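Local coordinates for D-psicose 3-epimerase (Agrobacterium tumefaciens, PDB 2HK0), which catalyses the epimerisation of D-fructose to D-psicose at C3, a reaction of the non-phosphorylated sugar in which a metal plays a pivotal role, at residues K92-E97 / E151-I156; R111-V116 / I165-E170; A188-V193 / V198-D203; N181-G186 / I218-P223. One frame throughout, in Å; residues are numbered along the deposited sequence.

In the fold
The four contacts form a series along the wall of the eight-stranded parallel TIM barrel, from helix 99-118 to helix 214-221. Interactions 1 and 2 have centres about 13 Å apart and meet where Ile156 CD1 packs on Leu167 CD1 at 3.9 Å. Interaction 3 joins interaction 2 through the sheet, Ile169 N lying 2.8 Å from Lys199 O, and interaction 1 through Ile153. Interaction 4 shares helix 183-193 with interaction 3, their centres about 8 Å apart, and Leu202 links the two. Glu170 of interaction 2 and Asp203 of interaction 3 bring their carboxylates close together at the C-terminal ends of neighbouring strands, the end of the barrel where TIM-barrel active sites lie.

Interaction 1: K92-E97 / E151-I156; sequences KNLSSE and EGINGI
The Leu94 methyl CD1 lies over one face of the Gly152-Ile153 peptide group, 3.8 Å from Gly152 C and almost straight above that carbon. The other flat group, the Asn93 amide, is turned away from the helix and used inside the loop. Its OD1 accepts in the carbonyl plane from Ser95 N at 2.9 Å and from Ser96 N at 2.7 Å, which makes an Asx turn and the wider Asx motif, while ND2 is given to Ser89 O. Both ends of the amide are thus held, and the bend they fix presents Leu94 to helix 142-162.

CD1 of Leu94 is the hub of the contact. Besides the peptide face it meets Ile153 CD1 at 3.6 Å, the two side chains crossing at about a right angle, and Ile156 CD1 at 4.0 Å. Ile156 reaches it with CG1 between the backbone N and the carbonyl carbon (chi1 53°), the crowded position. Leu94 CB occupies the place beside Gly152 that a side chain there would fill, 4.0 Å from Gly152 CA, and the backbones approach to 5.0 Å between Leu94 CA and Gly152 CA.

Behind this cluster, Phe109 of helix 99-118 touches both Leu94 and Ile156, and Ile153 continues inward to Ile169 of strand 166-170. The loop that follows strand 81-85 is thereby joined to the helix after the next strand. No hydrogen bond crosses the contact. Its chemistry implies a division of labour: polar groups shape the loop from within, whereas burial of methyls and van der Waals contact probably hold it to the helix.

Interaction 2: R111-V116 / I165-E170; sequences RTLSNV and INLCIE
Ile165 reaches helix 99-118 by an extended arm: CG1 lies anti to the carbonyl carbon (chi1 -65°) and the chain runs straight on (chi2 177°), which carries CD1 into the groove between Leu113 and Val116. Val116 answers with CG1, swung beside its own carbonyl carbon (chi1 151°), and the two methyls, Val116 CG1 and Ile165 CD1, stand 3.6 Å apart as their side chains cross obliquely.

The same Ile165 CD1 also lies 3.6 Å from the backbone oxygen Leu113 O, and Leu113 CG is 4.3 Å from Ile165 CD1. One methyl is therefore bordered by a leucine branch point, a helix carbonyl and a valine methyl, one helical turn serving all three. Leu113 CD1 in turn approaches Leu167 CD2 at 4.2 Å. No hydrogen bond passes between the segments, and all four touching residues are buried.

Neighbouring elements complete the layer. Ile124 of strand 123-126 lies against both Val116 and Ile165, and Ala160 of helix 142-162 against both Leu113 and Leu167. Away from the contact, Thr112 and Asn115 are hydrogen-bonded to Asn61.

Helix 99-118 directly precedes strand 123-126 in the chain, yet here it also packs on the entry to the next strand, 166-170, with Ile165 just before that strand and Leu167 within it. Such apolar filling between outer helices and inner strands is characteristic of the closed parallel barrel of the TIM fold, here of the xylose isomerase-like family.

Interaction 3: A188-V193 / V198-D203; sequences AFVKDV and VKVMLD
Val190 and Val200 form the tight heart of the second half of a beta-alpha-beta crossover in this TIM barrel, where helix 183-193 leads into strand 198-203. The two short axes run antiparallel, at 170°, and approach to 8.0 Å. Val190 CG2 and Val200 CG2 are only 3.4 Å apart, closer than usual for two methyls, with their side chains meeting obliquely. One turn further along the helix, Val193 CG1 meets Val198 CG2 at a comfortable 3.9 Å, the side chains crossing at about a right angle.

The outer surface of the helix is different. Ala188 and Lys191 direct their CB atoms away from the strand and are exposed, as is Asp192, whose OD2 is hydrogen-bonded to Tyr146 OH. At the flanks, Leu224 touches Val190, and Ile153 of helix 142-162 touches both Val193 and Val198.

The rotation of Val190 (chi1 167°) sets CG1 anti to the backbone N and leaves CG2 for Val200 and for Lys199 O, which CG2 of Val190 approaches to 3.8 Å. CG1 of Val190 rests instead against the strand backbone, 3.3 Å from Val198 O.

Interaction 4: N181-G186 / I218-P223; sequences NTAAEG and IRTAGP
Thr220, Ala183 and Ala184 carry this contact between two outer helices of the TIM barrel: the last turn of helix 214-221 meets the first turn of helix 183-193. Thr220 contributes most. With OG1 beside the backbone N (chi1 -72°), its CG2 is anti to that N and faces the neighbouring helix, while OG1 is given to a bond with Asp216 O of its own helix. The polar end is thus occupied and a methyl faces the alanines.

Ala183 lies on the buried side. Its CB is 4.4 Å from Thr220 CG2 and also rests on Leu202 of strand 198-203, which touches Ala221 as well, so one barrel side chain underlies both helix ends. Ala184 is at the exposed margin, its CB 4.3 Å from Thr220 CG2. The small side chains let the backbones approach, Ala183 CA lying 6.0 Å from Ala221 CA.

The start of helix 183-193 is held separately. Glu185 OE1 receives Asn181 N at 2.7 Å in a nearly straight bond (164°), with a weak second bond from Thr182 N, and Ala183 N is hydrogen-bonded to Glu211. Arg281 of a second subunit packs on Thr182 and Glu185. No hydrogen bond joins the two segments; the nearest approach is a methyl laid on the backbone, Thr220 CG2 standing 3.9 Å from Ala184 CA.

Interaction 1: K92-E97 / E151-I156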
# COMPACT_ATOMS: atom_id res chain seq x y z
N LYS A 92 -16.03 -31.27 -22.96
CA LYS A 92 -16.55 -30.27 -23.89
C LYS A 92 -15.79 -28.96 -23.71
O LYS A 92 -16.15 -28.15 -22.85
CB LYS A 92 -18.05 -30.03 -23.64
CG LYS A 92 -18.89 -31.28 -23.73
CD LYS A 92 -20.37 -30.97 -23.53
CE LYS A 92 -21.20 -32.24 -23.59
NZ LYS A 92 -22.64 -31.94 -23.35
N ASN A 93 -14.75 -28.75 -24.51
CA ASN A 93 -13.96 -27.53 -24.41
C ASN A 93 -13.24 -27.30 -25.72
O ASN A 93 -13.08 -28.24 -26.52
CB ASN A 93 -12.95 -27.62 -23.27
CG ASN A 93 -11.85 -28.63 -23.55
OD1 ASN A 93 -11.01 -28.42 -24.44
ND2 ASN A 93 -11.85 -29.72 -22.80
N LEU A 94 -12.78 -26.08 -25.93
CA LEU A 94 -12.11 -25.69 -27.17
C LEU A 94 -10.60 -25.87 -27.23
O LEU A 94 -9.99 -25.64 -28.28
CB LEU A 94 -12.44 -24.22 -27.48
CG LEU A 94 -13.92 -23.83 -27.34
CD1 LEU A 94 -14.08 -22.33 -27.43
CD2 LEU A 94 -14.73 -24.54 -28.41
N SER A 95 -9.97 -26.27 -26.15
CA SER A 95 -8.52 -26.39 -26.22
C SER A 95 -8.01 -27.82 -26.29
O SER A 95 -6.84 -28.02 -26.54
CB SER A 95 -7.88 -25.69 -25.01
OG SER A 95 -8.13 -26.43 -23.83
N SER A 96 -8.88 -28.80 -26.06
CA SER A 96 -8.43 -30.20 -26.09
C SER A 96 -7.76 -30.68 -27.37
O SER A 96 -8.09 -30.25 -28.48
CB SER A 96 -9.60 -31.14 -25.77
OG SER A 96 -9.17 -32.49 -25.90
N GLU A 97 -6.80 -31.59 -27.21
CA GLU A 97 -6.10 -32.17 -28.34
C GLU A 97 -7.09 -33.01 -29.15
O GLU A 97 -6.98 -33.12 -30.36
CB GLU A 97 -4.97 -33.08 -27.86
CG GLU A 97 -3.62 -32.41 -27.78
CD GLU A 97 -2.48 -33.39 -27.53
OE1 GLU A 97 -2.40 -34.41 -28.26
OE2 GLU A 97 -1.65 -33.13 -26.63
N GLU A 151 -7.84 -20.80 -31.90
CA GLU A 151 -8.64 -21.26 -33.02
C GLU A 151 -10.08 -21.56 -32.59
O GLU A 151 -11.02 -21.15 -33.26
CB GLU A 151 -8.01 -22.52 -33.63
CG GLU A 151 -8.43 -22.78 -35.06
CD GLU A 151 -7.49 -23.76 -35.76
OE1 GLU A 151 -7.56 -24.97 -35.46
OE2 GLU A 151 -6.68 -23.30 -36.61
N GLY A 152 -10.26 -22.27 -31.48
CA GLY A 152 -11.61 -22.57 -31.02
C GLY A 152 -12.43 -21.31 -30.74
O GLY A 152 -13.61 -21.25 -31.09
N ILE A 153 -11.83 -20.31 -30.11
CA ILE A 153 -12.55 -19.07 -29.79
C ILE A 153 -12.88 -18.31 -31.07
O ILE A 153 -13.98 -17.80 -31.26
CB ILE A 153 -11.71 -18.15 -28.85
CG1 ILE A 153 -11.59 -18.80 -27.46
CG2 ILE A 153 -12.35 -16.77 -28.74
CD1 ILE A 153 -12.92 -18.99 -26.72
N ASN A 154 -11.89 -18.22 -31.95
CA ASN A 154 -12.08 -17.55 -33.23
C ASN A 154 -13.31 -18.18 -33.92
O ASN A 154 -14.15 -17.48 -34.46
CB ASN A 154 -10.82 -17.75 -34.08
CG ASN A 154 -10.95 -17.17 -35.47
OD1 ASN A 154 -10.55 -16.03 -35.72
ND2 ASN A 154 -11.51 -17.94 -36.37
N GLY A 155 -13.40 -19.51 -33.86
CA GLY A 155 -14.49 -20.23 -34.49
C GLY A 155 -15.91 -20.10 -33.95
O GLY A 155 -16.85 -20.54 -34.61
N ILE A 156 -16.08 -19.56 -32.74
CA ILE A 156 -17.44 -19.39 -32.21
C ILE A 156 -17.77 -17.91 -32.10
O ILE A 156 -18.91 -17.53 -31.80
CB ILE A 156 -17.63 -20.03 -30.79
CG1 ILE A 156 -16.56 -19.50 -29.83
CG2 ILE A 156 -17.57 -21.54 -30.87
CD1 ILE A 156 -16.92 -19.71 -28.36

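Interaction 2: R111-V116 / I165-E170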
# COMPACT_ATOMS: atom_id res chain seq x y z
N ARG A 111 -25.03 -23.84 -28.38
CA ARG A 111 -26.28 -24.07 -27.67
C ARG A 111 -26.44 -23.10 -26.49
O ARG A 111 -27.49 -22.47 -26.31
CB ARG A 111 -26.32 -25.51 -27.16
CG ARG A 111 -27.54 -25.84 -26.33
CD ARG A 111 -27.35 -27.18 -25.64
NE ARG A 111 -28.57 -27.66 -25.00
CZ ARG A 111 -28.59 -28.63 -24.09
NH1 ARG A 111 -27.45 -29.20 -23.72
NH2 ARG A 111 -29.74 -29.03 -23.56
N THR A 112 -25.39 -22.99 -25.68
CA THR A 112 -25.42 -22.12 -24.52
C THR A 112 -25.61 -20.66 -24.94
O THR A 112 -26.41 -19.95 -24.36
CB THR A 112 -24.12 -22.26 -23.70
OG1 THR A 112 -23.94 -23.63 -23.34
CG2 THR A 112 -24.17 -21.43 -22.45
N LEU A 113 -24.87 -20.23 -25.95
CA LEU A 113 -24.96 -18.86 -26.44
C LEU A 113 -26.39 -18.53 -26.92
O LEU A 113 -26.89 -17.43 -26.68
CB LEU A 113 -23.95 -18.65 -27.58
CG LEU A 113 -22.63 -17.88 -27.44
CD1 LEU A 113 -22.20 -17.72 -26.01
CD2 LEU A 113 -21.55 -18.58 -28.27
N SER A 114 -27.03 -19.47 -27.61
CA SER A 114 -28.39 -19.25 -28.09
C SER A 114 -29.33 -19.07 -26.90
O SER A 114 -30.20 -18.19 -26.90
CB SER A 114 -28.87 -20.43 -28.94
OG SER A 114 -28.07 -20.57 -30.11
N ASN A 115 -29.16 -19.90 -25.88
CA ASN A 115 -30.01 -19.81 -24.70
C ASN A 115 -29.74 -18.50 -23.94
O ASN A 115 -30.66 -17.85 -23.47
CB ASN A 115 -29.80 -21.02 -23.80
CG ASN A 115 -30.37 -22.29 -24.41
OD1 ASN A 115 -31.39 -22.25 -25.09
ND2 ASN A 115 -29.73 -23.43 -24.15
N VAL A 116 -28.46 -18.14 -23.86
CA VAL A 116 -28.02 -16.92 -23.18
C VAL A 116 -28.70 -15.69 -23.79
O VAL A 116 -29.11 -14.76 -23.08
CB VAL A 116 -26.48 -16.81 -23.30
CG1 VAL A 116 -26.04 -15.38 -23.28
CG2 VAL A 116 -25.82 -17.62 -22.16
N ILE A 165 -23.35 -10.72 -28.51
CA ILE A 165 -22.66 -11.20 -27.32
C ILE A 165 -21.14 -11.04 -27.39
O ILE A 165 -20.53 -11.41 -28.39
CB ILE A 165 -22.98 -12.71 -27.08
CG1 ILE A 165 -24.47 -12.89 -26.76
CG2 ILE A 165 -22.07 -13.30 -25.96
CD1 ILE A 165 -24.92 -14.36 -26.58
N ASN A 166 -20.55 -10.51 -26.32
CA ASN A 166 -19.09 -10.37 -26.22
C ASN A 166 -18.58 -11.54 -25.39
O ASN A 166 -19.17 -11.86 -24.36
CB ASN A 166 -18.70 -9.06 -25.52
CG ASN A 166 -18.86 -7.85 -26.43
OD1 ASN A 166 -18.44 -7.88 -27.58
ND2 ASN A 166 -19.47 -6.79 -25.92
N LEU A 167 -17.51 -12.18 -25.85
CA LEU A 167 -16.88 -13.30 -25.16
C LEU A 167 -15.68 -12.72 -24.41
O LEU A 167 -14.75 -12.18 -25.02
CB LEU A 167 -16.41 -14.35 -26.19
CG LEU A 167 -17.55 -14.89 -27.08
CD1 LEU A 167 -16.99 -15.78 -28.18
CD2 LEU A 167 -18.54 -15.66 -26.20
N CYS A 168 -15.68 -12.83 -23.08
CA CYS A 168 -14.60 -12.27 -22.28
C CYS A 168 -13.73 -13.38 -21.69
O CYS A 168 -14.19 -14.17 -20.86
CB CYS A 168 -15.18 -11.39 -21.17
SG CYS A 168 -16.22 -10.07 -21.86
N ILE A 169 -12.48 -13.42 -22.14
CA ILE A 169 -11.49 -14.43 -21.75
C ILE A 169 -10.85 -14.08 -20.41
O ILE A 169 -10.10 -13.11 -20.30
CB ILE A 169 -10.38 -14.52 -22.81
CG1 ILE A 169 -11.02 -14.61 -24.21
CG2 ILE A 169 -9.46 -15.72 -22.54
CD1 ILE A 169 -11.96 -15.79 -24.39
N GLU A 170 -11.13 -14.91 -19.40
CA GLU A 170 -10.61 -14.63 -18.06
C GLU A 170 -9.19 -15.09 -17.83
O GLU A 170 -8.83 -16.22 -18.14
CB GLU A 170 -11.53 -15.25 -17.00
CG GLU A 170 -11.17 -14.90 -15.55
CD GLU A 170 -12.21 -15.40 -14.54
OE1 GLU A 170 -12.92 -16.38 -14.85
OE2 GLU A 170 -12.31 -14.82 -13.43

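Interaction 3: A188-V193 / V198-D203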
# COMPACT_ATOMS: atom_id res chain seq x y z
N ALA A 188 -2.50 -10.75 -25.59
CA ALA A 188 -1.86 -11.36 -26.76
C ALA A 188 -2.82 -12.39 -27.35
O ALA A 188 -2.99 -12.47 -28.56
CB ALA A 188 -0.54 -12.03 -26.37
N PHE A 189 -3.45 -13.17 -26.48
CA PHE A 189 -4.38 -14.19 -26.92
C PHE A 189 -5.55 -13.56 -27.70
O PHE A 189 -5.92 -14.04 -28.76
CB PHE A 189 -4.91 -14.96 -25.70
CG PHE A 189 -5.93 -16.01 -26.04
CD1 PHE A 189 -7.28 -15.67 -26.18
CD2 PHE A 189 -5.55 -17.33 -26.20
CE1 PHE A 189 -8.23 -16.65 -26.47
CE2 PHE A 189 -6.50 -18.33 -26.50
CZ PHE A 189 -7.83 -18.00 -26.64
N VAL A 190 -6.13 -12.51 -27.14
CA VAL A 190 -7.24 -11.82 -27.76
C VAL A 190 -6.85 -11.23 -29.13
O VAL A 190 -7.61 -11.31 -30.10
CB VAL A 190 -7.79 -10.73 -26.80
CG1 VAL A 190 -8.74 -9.77 -27.52
CG2 VAL A 190 -8.54 -11.42 -25.66
N LYS A 191 -5.65 -10.65 -29.22
CA LYS A 191 -5.21 -10.08 -30.50
C LYS A 191 -5.07 -11.19 -31.55
O LYS A 191 -5.39 -11.00 -32.72
CB LYS A 191 -3.89 -9.34 -30.33
CG LYS A 191 -4.06 -7.98 -29.66
CD LYS A 191 -2.72 -7.30 -29.44
CE LYS A 191 -2.90 -5.89 -28.88
NZ LYS A 191 -1.55 -5.24 -28.69
N ASP A 192 -4.58 -12.36 -31.12
CA ASP A 192 -4.45 -13.50 -32.01
C ASP A 192 -5.80 -13.99 -32.49
O ASP A 192 -5.93 -14.48 -33.62
CB ASP A 192 -3.75 -14.66 -31.32
CG ASP A 192 -2.27 -14.65 -31.54
OD1 ASP A 192 -1.82 -13.96 -32.49
OD2 ASP A 192 -1.54 -15.35 -30.80
N VAL A 193 -6.82 -13.90 -31.64
CA VAL A 193 -8.12 -14.36 -32.07
C VAL A 193 -8.62 -13.45 -33.19
O VAL A 193 -9.23 -13.92 -34.15
CB VAL A 193 -9.14 -14.37 -30.91
CG1 VAL A 193 -10.56 -14.51 -31.46
CG2 VAL A 193 -8.84 -15.56 -29.97
N VAL A 198 -14.38 -10.32 -28.90
CA VAL A 198 -13.65 -11.17 -27.97
C VAL A 198 -12.79 -10.19 -27.18
O VAL A 198 -12.02 -9.41 -27.75
CB VAL A 198 -12.78 -12.23 -28.68
CG1 VAL A 198 -11.98 -13.02 -27.66
CG2 VAL A 198 -13.70 -13.20 -29.48
N LYS A 199 -12.95 -10.22 -25.86
CA LYS A 199 -12.30 -9.30 -24.95
C LYS A 199 -11.53 -9.99 -23.83
O LYS A 199 -11.69 -11.20 -23.59
CB LYS A 199 -13.37 -8.41 -24.30
CG LYS A 199 -14.30 -7.69 -25.29
CD LYS A 199 -13.54 -6.59 -26.02
CE LYS A 199 -14.33 -6.05 -27.22
NZ LYS A 199 -15.69 -5.61 -26.81
N VAL A 200 -10.72 -9.22 -23.12
CA VAL A 200 -9.95 -9.74 -22.01
C VAL A 200 -10.76 -9.52 -20.75
O VAL A 200 -11.49 -8.53 -20.63
CB VAL A 200 -8.58 -9.02 -21.85
CG1 VAL A 200 -7.88 -9.52 -20.60
CG2 VAL A 200 -7.70 -9.31 -23.07
N MSE A 201 -10.63 -10.44 -19.80
CA MSE A 201 -11.34 -10.33 -18.52
C MSE A 201 -10.36 -10.50 -17.37
O MSE A 201 -9.58 -11.47 -17.34
CB MSE A 201 -12.42 -11.40 -18.45
CG MSE A 201 -13.10 -11.48 -17.14
SE MSE A 201 -14.45 -12.86 -17.20
CE MSE A 201 -14.77 -13.00 -15.27
N LEU A 202 -10.38 -9.57 -16.42
CA LEU A 202 -9.48 -9.63 -15.26
C LEU A 202 -10.26 -9.82 -13.96
O LEU A 202 -11.42 -9.43 -13.85
CB LEU A 202 -8.63 -8.35 -15.17
CG LEU A 202 -7.76 -8.07 -16.41
CD1 LEU A 202 -6.96 -6.77 -16.21
CD2 LEU A 202 -6.82 -9.26 -16.64
N ASP A 203 -9.58 -10.39 -12.96
CA ASP A 203 -10.21 -10.71 -11.68
C ASP A 203 -9.20 -10.37 -10.57
O ASP A 203 -8.08 -10.89 -10.58
CB ASP A 203 -10.55 -12.20 -11.72
CG ASP A 203 -11.23 -12.69 -10.47
OD1 ASP A 203 -10.89 -12.22 -9.36
OD2 ASP A 203 -12.09 -13.59 -10.59

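Interaction 4: N181-G186 / I218-P223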
# COMPACT_ATOMS: atom_id res chain seq x y z
N ASN A 181 -2.15 -16.31 -17.61
CA ASN A 181 -1.99 -15.99 -16.19
C ASN A 181 -1.79 -14.51 -15.96
O ASN A 181 -1.85 -14.01 -14.83
CB ASN A 181 -0.76 -16.70 -15.62
CG ASN A 181 -0.89 -18.20 -15.68
OD1 ASN A 181 0.03 -18.89 -16.10
ND2 ASN A 181 -2.04 -18.71 -15.26
N THR A 182 -1.56 -13.80 -17.05
CA THR A 182 -1.27 -12.39 -17.01
C THR A 182 -2.13 -11.54 -17.96
O THR A 182 -2.53 -12.01 -19.03
CB THR A 182 0.23 -12.26 -17.36
OG1 THR A 182 0.99 -12.06 -16.16
CG2 THR A 182 0.45 -11.23 -18.36
N ALA A 183 -2.40 -10.29 -17.59
CA ALA A 183 -3.16 -9.41 -18.47
C ALA A 183 -2.45 -9.33 -19.84
O ALA A 183 -3.08 -9.39 -20.88
CB ALA A 183 -3.29 -8.01 -17.84
N ALA A 184 -1.12 -9.24 -19.83
CA ALA A 184 -0.36 -9.16 -21.08
C ALA A 184 -0.55 -10.42 -21.92
O ALA A 184 -0.64 -10.34 -23.14
CB ALA A 184 1.13 -8.94 -20.79
N GLU A 185 -0.62 -11.58 -21.27
CA GLU A 185 -0.84 -12.83 -22.00
C GLU A 185 -2.27 -12.85 -22.52
O GLU A 185 -2.53 -13.32 -23.63
CB GLU A 185 -0.60 -14.04 -21.09
CG GLU A 185 0.84 -14.25 -20.67
CD GLU A 185 1.02 -15.48 -19.80
OE1 GLU A 185 0.20 -15.71 -18.89
OE2 GLU A 185 1.99 -16.23 -20.02
N GLY A 186 -3.21 -12.34 -21.71
CA GLY A 186 -4.61 -12.30 -22.11
C GLY A 186 -4.78 -11.44 -23.34
O GLY A 186 -5.46 -11.81 -24.29
N ILE A 218 -4.35 -3.48 -15.62
CA ILE A 218 -5.61 -2.91 -16.11
C ILE A 218 -5.36 -2.02 -17.32
O ILE A 218 -6.08 -2.08 -18.31
CB ILE A 218 -6.29 -2.12 -14.99
CG1 ILE A 218 -6.83 -3.11 -13.96
CG2 ILE A 218 -7.41 -1.23 -15.56
CD1 ILE A 218 -7.35 -2.49 -12.67
N ARG A 219 -4.30 -1.22 -17.25
CA ARG A 219 -3.97 -0.35 -18.36
C ARG A 219 -3.52 -1.20 -19.55
O ARG A 219 -3.78 -0.84 -20.69
CB ARG A 219 -2.86 0.61 -17.95
CG ARG A 219 -3.27 2.04 -18.01
CD ARG A 219 -3.12 2.72 -16.68
NE ARG A 219 -1.93 2.26 -15.98
CZ ARG A 219 -1.72 2.47 -14.69
NH1 ARG A 219 -2.63 3.14 -13.98
NH2 ARG A 219 -0.64 1.97 -14.10
N THR A 220 -2.84 -2.31 -19.28
CA THR A 220 -2.38 -3.20 -20.35
C THR A 220 -3.61 -3.74 -21.07
O THR A 220 -3.64 -3.80 -22.30
CB THR A 220 -1.55 -4.37 -19.78
OG1 THR A 220 -0.28 -3.87 -19.34
CG2 THR A 220 -1.32 -5.43 -20.82
N ALA A 221 -4.63 -4.13 -20.32
CA ALA A 221 -5.86 -4.64 -20.92
C ALA A 221 -6.47 -3.52 -21.75
O ALA A 221 -6.97 -3.74 -22.85
CB ALA A 221 -6.84 -5.09 -19.84
N GLY A 222 -6.44 -2.32 -21.18
CA GLY A 222 -6.95 -1.13 -21.84
C GLY A 222 -8.28 -1.28 -22.57
O GLY A 222 -9.27 -1.72 -21.99
N PRO A 223 -8.33 -0.91 -23.85
CA PRO A 223 -9.56 -1.00 -24.63
C PRO A 223 -10.12 -2.41 -24.75
O PRO A 223 -11.30 -2.58 -25.06
CB PRO A 223 -9.14 -0.43 -26.00
CG PRO A 223 -8.00 0.51 -25.64
CD PRO A 223 -7.23 -0.35 -24.67